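Side-chain contacts in anaerobically-induced outer membrane porin OprE (PDB 4FRX), which probably forms a beta-barrel channel that lets small solutes cross the bacterial outer membrane: residues L65-V70 with P140-G145; F103-L108 with H165-N170; S176-G181 with D218-Q223; S321-I326 with I331-R336. All coordinates share one frame; numbering follows the deposited sequence.

Contact 1 of 4, residues L65-V70 with P140-G145; sequences LGLLGV and PVTFEG. With C8E ((hydroxyethyloxy)tri(ethyloxy)octane), chain D.
Leu67 and Pro140 reach toward each other, the leucine meeting the CG-CD side of the pyrrolidine ring with both of its methyls. CD1 lies 4.1 Å from Pro140 CD and CD2 lies 4.2 Å from the same carbon, so the fork of the side chain straddles that ring atom. CD1 also rests 3.9 Å from Pro140 O, a plain van der Waals approach. Two residues earlier on the strand, Leu65 meets Thr142; the two side chains cross obliquely, and a single methyl pair, Leu65 CD2 and Thr142 CG2 at 3.7 Å, makes the touch. In the porin's antiparallel beta-barrel, Leu65 and Leu67 lie on strand 59-71; Thr142 opens strand 142-150, and Pro140 is in the loop just before it. These strands are not paired with each other. Other strands of the wall lie between them, and the leucines span the gap from the inner side. Thr142 places OG1 between its backbone N and carbonyl carbon (chi1 65°), which leaves CG2 anti to the carbonyl carbon and turned to Leu65. On the other side of strand 59-71 a detergent chain, C8E, crosses the strand, its C4 at 3.6 Å from Leu67 N and its C3 at 3.9 Å from Leu68 CB.

Contact 2 of 4, residues F103-L108 with H165-N170; sequences FASLGL and HSKGRN. With C8E ((hydroxyethyloxy)tri(ethyloxy)octane), chain D.
Phe103 overlaps the backbone of Arg169 and Asn170 with the far edge of its ring. Arg169 O sits at that edge, near the ring plane, 3.6 Å from Phe103 CZ and equally far from CE2, where the electropositive ring hydrogens lie; the geometry is consistent with a weak polar attraction. Asn170 C approaches CE2 obliquely at 3.9 Å. The setting is the beta-barrel of the porin: strands 102-114 and 156-167 both belong to the wall, but 156-167 ends at Lys167 and the chain enters a loop on the inner side. That loop is tied down by the side chains of Arg169 and Asn170, which leave the contact: Arg169 bonds to Asn134 OD1 and Gly318 O, and Asn170 ND2 bonds to Asp317 O. The outward-facing Ala104 instead meets the detergent C8E, its CB 3.8 Å from C5.

The second touch is between Ser105 and Lys167. The aliphatic part of the lysine passes alongside the hydroxyl, CD lying 3.6 Å from Ser105 OG. Two consecutive bends, chi3 68° and chi4 70°, curl the chain back on itself and bring NZ to the carbonyl of the next residue. There NZ donates to Gly168 O at 3.0 Å from 46° above the carbonyl plane, and it also donates to Pro140 O. The ammonium is thus held by two backbone oxygens, both in loops next to strand ends. A water completes the crossing, 2.7 Å from Ser105 OG and joined to Lys167 NZ by a weak bond of 3.4 Å.

Contact 3 of 4, residues S176-G181 with D218-Q223; sequences SLSIAG and DDFYKQ
Ile179 points its CB toward Phe220 and Tyr221, and from there its two branches part company. CG1 lies between the backbone N and the carbonyl carbon (chi1 67°) and comes to 3.9 Å from Phe220 CD1; beyond it the terminal CD1 closes to 3.6 Å on that same ring atom. The approach to the phenyl ring is oblique. The other branch, CG2, is anti to the carbonyl carbon and meets Tyr221 at the ring edge, near its plane, with CE2 at 3.6 Å and CD2 at 4.0 Å. One isoleucine therefore fills the angle between two successive aromatic side chains. In the barrel, Phe220 belongs to the short connection of the hairpin between strands 208-217 and 221-234, and Tyr221 begins the second of those strands; the isoleucine comes from the long loop between strands 174-176 and 195-203. Leu217, at the end of the first hairpin strand, also touches Ile179, while Tyr264 meets the Phe220 ring with the planes inclined at about 45°. Ser178 adds a looser touch, its OG 4.3 Å from Phe220 CZ, and is hydrogen-bonded to Arg190 O.

Contact 4 of 4, residues S321-I326 with I331-R336; sequences STAYLI and IGKFQR
Within the long loop that joins barrel strands 295-305 and 340-349, Lys333 reaches back to Ser321 and so ties two parts of the loop together. The contact centre is about 9 Å from the centre of the chain, and Leu325 touches Phe246 and Gln302 of wall strands, consistent with a place inside the barrel; inward-folded loops that narrow the channel are a feature of OprD-family porins. The lysine runs extended from CB to CE, which sets CE beside the serine hydroxyl, 3.5 Å from Ser321 OG. Its last torsion then bends (chi4 -60°) and brings the ammonium onto the serine carbonyl. NZ donates to Ser321 O at 2.8 Å, well to one side of the carbonyl plane (36° out of it). A salt bridge from NZ to Asp328 OD2 supplies the counter-charge, and that carboxylate oxygen also receives the backbone N-H of Ala323; the aspartate thus joins the two segments from the bend between them. Ala323 CB packs loosely along the lysine, 4.5 Å from CD.

A separate apolar touch follows on. Leu325 and Gln335 cross at about a right angle, CD1 lying 3.8 Å from Gln335 CB, and the amide of Gln335 leads away from the meeting point. Leu325 CD1 is also in van der Waals contact with a carbonyl oxygen, Lys333 O at 4.0 Å, whose hydrogen-bond partner is Thr327 OG1.

How the contacts relate
Read from the N terminus, contact 1 opens on strand 59-71 and contact 2 on strand 102-114 before contact 1 closes at 140-145 and contact 2 at 165-170. The two therefore cross along the chain, and their centres lie about 4 Å apart. Strands 59-71 and 102-114 are paired neighbours, as are 142-150 and 156-167, so the two contacts join one pair of wall strands to the other. Contact 3 opens afterwards at 176-181 and closes at 218-223, tying a loop to a hairpin; Leu177 packs on Ser166 of contact 2 and Phe143 of contact 1. Contact 4 comes last, a short closure within one inner loop that touches none of the others.

Contact 1 of 4, residues L65-V70 with P140-G145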
# COMPACT_ATOMS: atom_id res chain seq x y z
N LEU A 65 18.48 4.00 -2.99
CA LEU A 65 17.63 2.95 -3.52
C LEU A 65 17.71 2.98 -5.04
O LEU A 65 17.23 3.92 -5.67
CB LEU A 65 16.19 3.14 -3.05
CG LEU A 65 15.21 2.13 -3.65
CD1 LEU A 65 15.55 0.73 -3.15
CD2 LEU A 65 13.77 2.49 -3.37
N GLY A 66 18.35 1.97 -5.63
CA GLY A 66 18.48 1.87 -7.07
C GLY A 66 17.48 0.87 -7.61
O GLY A 66 17.39 -0.24 -7.09
N LEU A 67 16.73 1.26 -8.62
CA LEU A 67 15.68 0.41 -9.18
C LEU A 67 15.88 0.25 -10.69
O LEU A 67 16.06 1.25 -11.38
CB LEU A 67 14.31 1.05 -8.92
CG LEU A 67 13.91 1.37 -7.47
CD1 LEU A 67 12.47 1.90 -7.43
CD2 LEU A 67 14.04 0.14 -6.63
N LEU A 68 15.84 -0.98 -11.20
CA LEU A 68 15.99 -1.21 -12.63
C LEU A 68 15.01 -2.28 -13.08
O LEU A 68 14.91 -3.33 -12.45
CB LEU A 68 17.41 -1.66 -12.98
CG LEU A 68 17.63 -2.19 -14.41
CD1 LEU A 68 17.49 -1.09 -15.46
CD2 LEU A 68 19.00 -2.85 -14.50
N GLY A 69 14.27 -2.01 -14.15
CA GLY A 69 13.34 -2.98 -14.69
C GLY A 69 13.63 -3.18 -16.17
O GLY A 69 13.80 -2.22 -16.90
N VAL A 70 13.70 -4.44 -16.60
CA VAL A 70 14.01 -4.76 -17.98
C VAL A 70 12.88 -5.61 -18.55
O VAL A 70 12.51 -6.62 -17.95
CB VAL A 70 15.34 -5.56 -18.08
CG1 VAL A 70 15.67 -5.86 -19.54
CG2 VAL A 70 16.48 -4.80 -17.40
N PRO A 140 8.87 -0.87 -6.90
CA PRO A 140 7.99 -0.22 -5.93
C PRO A 140 7.78 1.28 -6.15
O PRO A 140 8.60 1.98 -6.77
CB PRO A 140 8.72 -0.43 -4.60
CG PRO A 140 10.18 -0.55 -5.00
CD PRO A 140 10.14 -1.30 -6.29
N VAL A 141 6.65 1.76 -5.63
CA VAL A 141 6.41 3.19 -5.51
C VAL A 141 7.38 3.77 -4.50
O VAL A 141 7.70 3.12 -3.50
CB VAL A 141 4.95 3.47 -5.04
CG1 VAL A 141 4.76 4.94 -4.64
CG2 VAL A 141 3.94 3.06 -6.11
N THR A 142 7.85 4.99 -4.75
CA THR A 142 8.58 5.75 -3.75
C THR A 142 7.96 7.14 -3.61
O THR A 142 7.29 7.63 -4.52
CB THR A 142 10.09 5.88 -4.09
OG1 THR A 142 10.26 6.66 -5.29
CG2 THR A 142 10.74 4.50 -4.28
N PHE A 143 8.20 7.78 -2.48
CA PHE A 143 7.72 9.15 -2.26
C PHE A 143 8.95 10.01 -2.02
O PHE A 143 10.02 9.50 -1.69
CB PHE A 143 6.82 9.25 -1.03
CG PHE A 143 5.50 8.57 -1.18
CD1 PHE A 143 5.37 7.22 -0.88
CD2 PHE A 143 4.39 9.27 -1.61
CE1 PHE A 143 4.13 6.59 -1.02
CE2 PHE A 143 3.17 8.64 -1.75
CZ PHE A 143 3.04 7.30 -1.46
N GLU A 144 8.80 11.33 -2.17
CA GLU A 144 9.86 12.24 -1.76
C GLU A 144 9.34 13.13 -0.65
O GLU A 144 8.24 13.66 -0.75
CB GLU A 144 10.32 13.12 -2.92
CG GLU A 144 10.87 12.36 -4.13
CD GLU A 144 12.17 11.64 -3.82
OE1 GLU A 144 12.28 10.44 -4.17
OE2 GLU A 144 13.09 12.27 -3.25
N GLY A 145 10.12 13.33 0.40
CA GLY A 145 9.68 14.21 1.47
C GLY A 145 10.64 14.25 2.64
O GLY A 145 11.81 13.92 2.50
C1 C8E D . 20.73 -2.70 -9.88
C2 C8E D . 20.06 -1.34 -9.65
C3 C8E D . 20.40 -0.40 -10.80
C4 C8E D . 19.70 0.94 -10.67
C5 C8E D . 20.07 1.85 -11.84
C6 C8E D . 19.96 3.33 -11.52
C7 C8E D . 20.40 4.13 -12.74
C8 C8E D . 20.47 5.63 -12.44
O9 C8E D . 19.45 6.30 -13.14

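Contact 2 of 4, residues F103-L108 with H165-N170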
# COMPACT_ATOMS: atom_id res chain seq x y z
N PHE A 103 13.76 0.59 -17.67
CA PHE A 103 13.65 1.84 -16.93
C PHE A 103 14.33 1.74 -15.58
O PHE A 103 14.43 0.66 -14.99
CB PHE A 103 12.18 2.35 -16.85
CG PHE A 103 11.28 1.55 -15.95
CD1 PHE A 103 11.01 0.21 -16.20
CD2 PHE A 103 10.61 2.17 -14.90
CE1 PHE A 103 10.13 -0.51 -15.38
CE2 PHE A 103 9.74 1.46 -14.07
CZ PHE A 103 9.50 0.12 -14.32
N ALA A 104 14.86 2.87 -15.10
CA ALA A 104 15.64 2.87 -13.87
C ALA A 104 15.51 4.18 -13.13
O ALA A 104 15.26 5.23 -13.72
CB ALA A 104 17.11 2.59 -14.16
N SER A 105 15.71 4.12 -11.82
CA SER A 105 15.72 5.33 -11.02
C SER A 105 16.65 5.15 -9.84
O SER A 105 16.98 4.02 -9.47
CB SER A 105 14.31 5.71 -10.57
OG SER A 105 13.68 4.64 -9.88
N LEU A 106 17.09 6.26 -9.29
CA LEU A 106 17.94 6.26 -8.11
C LEU A 106 17.32 7.22 -7.10
O LEU A 106 17.10 8.38 -7.41
CB LEU A 106 19.34 6.76 -8.47
CG LEU A 106 20.30 6.85 -7.28
CD1 LEU A 106 20.48 5.47 -6.66
CD2 LEU A 106 21.62 7.44 -7.72
N GLY A 107 17.04 6.72 -5.90
CA GLY A 107 16.43 7.53 -4.88
C GLY A 107 17.34 7.64 -3.67
O GLY A 107 17.59 6.65 -3.00
N LEU A 108 17.82 8.85 -3.39
CA LEU A 108 18.74 9.09 -2.29
C LEU A 108 18.01 9.65 -1.09
O LEU A 108 17.08 10.45 -1.24
CB LEU A 108 19.82 10.08 -2.70
CG LEU A 108 20.76 9.66 -3.82
CD1 LEU A 108 21.90 10.66 -3.92
CD2 LEU A 108 21.30 8.28 -3.56
N HIS A 165 6.03 14.55 -3.45
CA HIS A 165 5.92 13.87 -4.74
C HIS A 165 5.92 12.36 -4.56
O HIS A 165 6.27 11.86 -3.51
CB HIS A 165 7.11 14.23 -5.64
CG HIS A 165 7.14 15.66 -6.07
ND1 HIS A 165 6.00 16.39 -6.34
CD2 HIS A 165 8.18 16.50 -6.29
CE1 HIS A 165 6.34 17.61 -6.70
NE2 HIS A 165 7.65 17.71 -6.68
N SER A 166 5.53 11.65 -5.61
CA SER A 166 5.65 10.21 -5.63
C SER A 166 6.06 9.76 -7.04
O SER A 166 5.71 10.39 -8.03
CB SER A 166 4.31 9.56 -5.24
OG SER A 166 4.35 8.16 -5.37
N LYS A 167 6.83 8.68 -7.10
CA LYS A 167 7.20 8.04 -8.36
C LYS A 167 6.47 6.70 -8.46
O LYS A 167 6.66 5.83 -7.62
CB LYS A 167 8.71 7.77 -8.38
CG LYS A 167 9.17 6.93 -9.57
CD LYS A 167 10.46 6.20 -9.25
CE LYS A 167 10.25 5.12 -8.19
NZ LYS A 167 9.45 3.99 -8.72
N GLY A 168 5.63 6.56 -9.48
CA GLY A 168 4.84 5.35 -9.65
C GLY A 168 5.65 4.09 -9.90
O GLY A 168 6.83 4.14 -10.24
N ARG A 169 5.00 2.94 -9.74
CA ARG A 169 5.67 1.66 -9.95
C ARG A 169 6.12 1.49 -11.40
O ARG A 169 7.09 0.78 -11.68
CB ARG A 169 4.76 0.51 -9.51
CG ARG A 169 3.46 0.42 -10.30
CD ARG A 169 2.40 -0.37 -9.55
NE ARG A 169 1.14 -0.37 -10.29
CZ ARG A 169 0.05 -1.02 -9.92
NH1 ARG A 169 0.05 -1.70 -8.78
NH2 ARG A 169 -1.04 -0.96 -10.66
N ASN A 170 5.42 2.16 -12.32
CA ASN A 170 5.68 2.04 -13.75
C ASN A 170 6.28 3.32 -14.34
O ASN A 170 6.06 3.64 -15.52
CB ASN A 170 4.37 1.75 -14.48
CG ASN A 170 3.35 2.86 -14.28
OD1 ASN A 170 3.46 3.67 -13.35
ND2 ASN A 170 2.34 2.91 -15.14
C1 C8E D . 20.73 -2.70 -9.88
C2 C8E D . 20.06 -1.34 -9.65
C3 C8E D . 20.40 -0.40 -10.80
C4 C8E D . 19.70 0.94 -10.67
C5 C8E D . 20.07 1.85 -11.84
C6 C8E D . 19.96 3.33 -11.52
C7 C8E D . 20.40 4.13 -12.74
C8 C8E D . 20.47 5.63 -12.44
O9 C8E D . 19.45 6.30 -13.14
O HOH W 1 11.78 3.17 -11.10

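Contact 3 of 4, residues S176-G181 with D218-Q223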
# COMPACT_ATOMS: atom_id res chain seq x y z
N SER A 176 3.38 15.30 -8.59
CA SER A 176 2.59 15.72 -7.44
C SER A 176 1.53 14.69 -7.03
O SER A 176 1.22 13.76 -7.78
CB SER A 176 1.97 17.10 -7.70
OG SER A 176 3.00 18.09 -7.69
N LEU A 177 1.01 14.84 -5.81
CA LEU A 177 0.08 13.85 -5.24
C LEU A 177 -1.39 14.11 -5.59
O LEU A 177 -1.83 15.25 -5.69
CB LEU A 177 0.26 13.81 -3.72
CG LEU A 177 1.71 13.64 -3.25
CD1 LEU A 177 1.84 13.88 -1.75
CD2 LEU A 177 2.22 12.25 -3.61
N SER A 178 -2.17 13.05 -5.76
CA SER A 178 -3.59 13.25 -6.05
C SER A 178 -4.40 12.09 -5.47
O SER A 178 -3.85 11.23 -4.77
CB SER A 178 -3.84 13.42 -7.56
OG SER A 178 -5.17 13.84 -7.82
N ILE A 179 -5.71 12.10 -5.72
CA ILE A 179 -6.62 11.06 -5.26
C ILE A 179 -7.54 10.71 -6.43
O ILE A 179 -7.61 11.46 -7.41
CB ILE A 179 -7.47 11.53 -4.04
CG1 ILE A 179 -8.44 12.64 -4.44
CG2 ILE A 179 -6.57 11.99 -2.87
CD1 ILE A 179 -9.31 13.12 -3.28
N ALA A 180 -8.23 9.57 -6.34
CA ALA A 180 -9.18 9.13 -7.37
C ALA A 180 -10.27 10.18 -7.54
O ALA A 180 -10.81 10.69 -6.55
CB ALA A 180 -9.83 7.78 -6.98
N GLY A 181 -10.58 10.49 -8.80
CA GLY A 181 -11.56 11.52 -9.11
C GLY A 181 -10.89 12.77 -9.65
O GLY A 181 -11.46 13.49 -10.45
N ASP A 218 -3.05 18.43 1.24
CA ASP A 218 -3.46 19.82 1.12
C ASP A 218 -4.39 20.07 -0.07
O ASP A 218 -4.10 19.62 -1.19
CB ASP A 218 -2.25 20.75 1.09
CG ASP A 218 -2.64 22.20 1.27
OD1 ASP A 218 -3.05 22.57 2.39
OD2 ASP A 218 -2.55 22.98 0.29
N ASP A 219 -5.50 20.76 0.20
CA ASP A 219 -6.55 21.12 -0.76
C ASP A 219 -7.48 19.98 -1.13
O ASP A 219 -8.38 20.15 -1.95
CB ASP A 219 -5.99 21.77 -2.02
CG ASP A 219 -5.63 23.22 -1.80
OD1 ASP A 219 -6.38 23.89 -1.05
OD2 ASP A 219 -4.61 23.69 -2.35
N PHE A 220 -7.28 18.83 -0.49
CA PHE A 220 -8.10 17.66 -0.77
C PHE A 220 -8.77 17.11 0.49
O PHE A 220 -10.00 17.10 0.57
CB PHE A 220 -7.31 16.56 -1.47
CG PHE A 220 -7.10 16.81 -2.94
CD1 PHE A 220 -8.10 16.51 -3.86
CD2 PHE A 220 -5.91 17.36 -3.40
CE1 PHE A 220 -7.91 16.74 -5.23
CE2 PHE A 220 -5.71 17.60 -4.75
CZ PHE A 220 -6.71 17.28 -5.68
N TYR A 221 -7.99 16.66 1.47
CA TYR A 221 -8.62 16.01 2.60
C TYR A 221 -7.81 16.01 3.88
O TYR A 221 -6.60 16.15 3.85
CB TYR A 221 -9.02 14.56 2.24
CG TYR A 221 -7.88 13.57 2.09
CD1 TYR A 221 -7.34 12.92 3.20
CD2 TYR A 221 -7.35 13.26 0.82
CE1 TYR A 221 -6.29 12.01 3.06
CE2 TYR A 221 -6.30 12.34 0.69
CZ TYR A 221 -5.78 11.72 1.80
OH TYR A 221 -4.74 10.80 1.67
N LYS A 222 -8.52 15.86 4.99
CA LYS A 222 -7.91 15.50 6.26
C LYS A 222 -8.50 14.17 6.70
O LYS A 222 -9.69 13.92 6.52
CB LYS A 222 -8.14 16.58 7.31
CG LYS A 222 -9.56 17.06 7.39
N GLN A 223 -7.67 13.32 7.28
CA GLN A 223 -8.08 11.97 7.60
C GLN A 223 -7.53 11.58 8.94
O GLN A 223 -6.34 11.73 9.18
CB GLN A 223 -7.57 11.04 6.52
CG GLN A 223 -7.86 9.57 6.77
CD GLN A 223 -7.50 8.76 5.55
OE1 GLN A 223 -6.37 8.31 5.39
NE2 GLN A 223 -8.46 8.60 4.66

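Contact 4 of 4, residues S321-I326 with I331-R336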
# COMPACT_ATOMS: atom_id res chain seq x y z
N SER A 321 -1.50 2.15 -6.05
CA SER A 321 -1.92 2.83 -4.83
C SER A 321 -2.35 1.77 -3.84
O SER A 321 -2.81 0.71 -4.24
CB SER A 321 -3.10 3.76 -5.12
OG SER A 321 -4.24 3.01 -5.53
N THR A 322 -2.22 2.09 -2.56
CA THR A 322 -2.64 1.16 -1.50
C THR A 322 -3.49 1.89 -0.47
O THR A 322 -3.07 2.92 0.05
CB THR A 322 -1.43 0.52 -0.81
OG1 THR A 322 -0.75 -0.33 -1.74
CG2 THR A 322 -1.87 -0.31 0.40
N ALA A 323 -4.69 1.38 -0.22
CA ALA A 323 -5.52 1.90 0.88
C ALA A 323 -5.33 0.97 2.08
O ALA A 323 -5.26 -0.26 1.91
CB ALA A 323 -6.99 1.96 0.47
N TYR A 324 -5.26 1.54 3.28
CA TYR A 324 -5.12 0.70 4.47
C TYR A 324 -6.48 0.18 4.95
O TYR A 324 -6.92 0.43 6.08
CB TYR A 324 -4.36 1.43 5.59
CG TYR A 324 -3.97 0.50 6.72
CD1 TYR A 324 -3.13 -0.59 6.49
CD2 TYR A 324 -4.48 0.68 8.02
CE1 TYR A 324 -2.79 -1.47 7.51
CE2 TYR A 324 -4.13 -0.20 9.05
CZ TYR A 324 -3.29 -1.26 8.79
OH TYR A 324 -2.93 -2.13 9.81
N LEU A 325 -7.15 -0.54 4.05
CA LEU A 325 -8.44 -1.15 4.31
C LEU A 325 -8.27 -2.67 4.28
O LEU A 325 -7.48 -3.20 3.48
CB LEU A 325 -9.45 -0.73 3.22
CG LEU A 325 -9.78 0.77 3.07
CD1 LEU A 325 -10.69 1.04 1.86
CD2 LEU A 325 -10.40 1.35 4.36
N ILE A 326 -9.05 -3.38 5.10
CA ILE A 326 -9.05 -4.84 5.08
C ILE A 326 -9.52 -5.44 3.76
O ILE A 326 -9.37 -6.65 3.53
CB ILE A 326 -9.85 -5.46 6.26
CG1 ILE A 326 -11.32 -5.05 6.23
CG2 ILE A 326 -9.19 -5.10 7.60
CD1 ILE A 326 -12.19 -5.80 7.25
N ILE A 331 -7.20 -7.13 -6.96
CA ILE A 331 -7.76 -6.29 -8.02
C ILE A 331 -8.50 -5.11 -7.42
O ILE A 331 -8.11 -3.96 -7.64
CB ILE A 331 -8.68 -7.08 -8.97
CG1 ILE A 331 -7.87 -8.15 -9.72
CG2 ILE A 331 -9.40 -6.14 -9.94
CD1 ILE A 331 -8.73 -9.05 -10.64
N GLY A 332 -9.55 -5.38 -6.64
CA GLY A 332 -10.40 -4.32 -6.12
C GLY A 332 -9.94 -3.80 -4.77
O GLY A 332 -9.02 -4.35 -4.16
N LYS A 333 -10.58 -2.72 -4.30
CA LYS A 333 -10.32 -2.22 -2.96
C LYS A 333 -11.60 -2.05 -2.15
O LYS A 333 -11.55 -1.73 -0.96
CB LYS A 333 -9.54 -0.89 -3.00
CG LYS A 333 -8.19 -0.98 -3.71
CD LYS A 333 -7.45 0.36 -3.67
CE LYS A 333 -6.18 0.33 -4.54
NZ LYS A 333 -5.22 -0.72 -4.10
N PHE A 334 -12.75 -2.28 -2.79
CA PHE A 334 -14.07 -2.16 -2.15
C PHE A 334 -14.20 -0.85 -1.37
O PHE A 334 -14.71 -0.82 -0.25
CB PHE A 334 -14.35 -3.38 -1.26
CG PHE A 334 -14.37 -4.67 -2.02
CD1 PHE A 334 -13.18 -5.23 -2.49
CD2 PHE A 334 -15.56 -5.30 -2.31
CE1 PHE A 334 -13.18 -6.40 -3.24
CE2 PHE A 334 -15.58 -6.47 -3.04
CZ PHE A 334 -14.39 -7.03 -3.51
N GLN A 335 -13.76 0.23 -1.99
CA GLN A 335 -13.55 1.50 -1.31
C GLN A 335 -14.57 2.55 -1.74
O GLN A 335 -14.43 3.72 -1.39
CB GLN A 335 -12.12 1.98 -1.58
CG GLN A 335 -11.90 2.77 -2.87
CD GLN A 335 -12.24 1.99 -4.15
OE1 GLN A 335 -12.43 0.77 -4.13
NE2 GLN A 335 -12.31 2.71 -5.27
N ARG A 336 -15.61 2.12 -2.45
CA ARG A 336 -16.55 3.04 -3.08
C ARG A 336 -17.58 3.56 -2.09
O ARG A 336 -17.96 2.87 -1.16
CB ARG A 336 -17.28 2.35 -4.23
CG ARG A 336 -16.35 1.67 -5.25
CD ARG A 336 -17.18 0.84 -6.22
NE ARG A 336 -16.44 -0.27 -6.80
CZ ARG A 336 -15.73 -0.20 -7.92
NH1 ARG A 336 -15.67 0.94 -8.59
NH2 ARG A 336 -15.08 -1.27 -8.37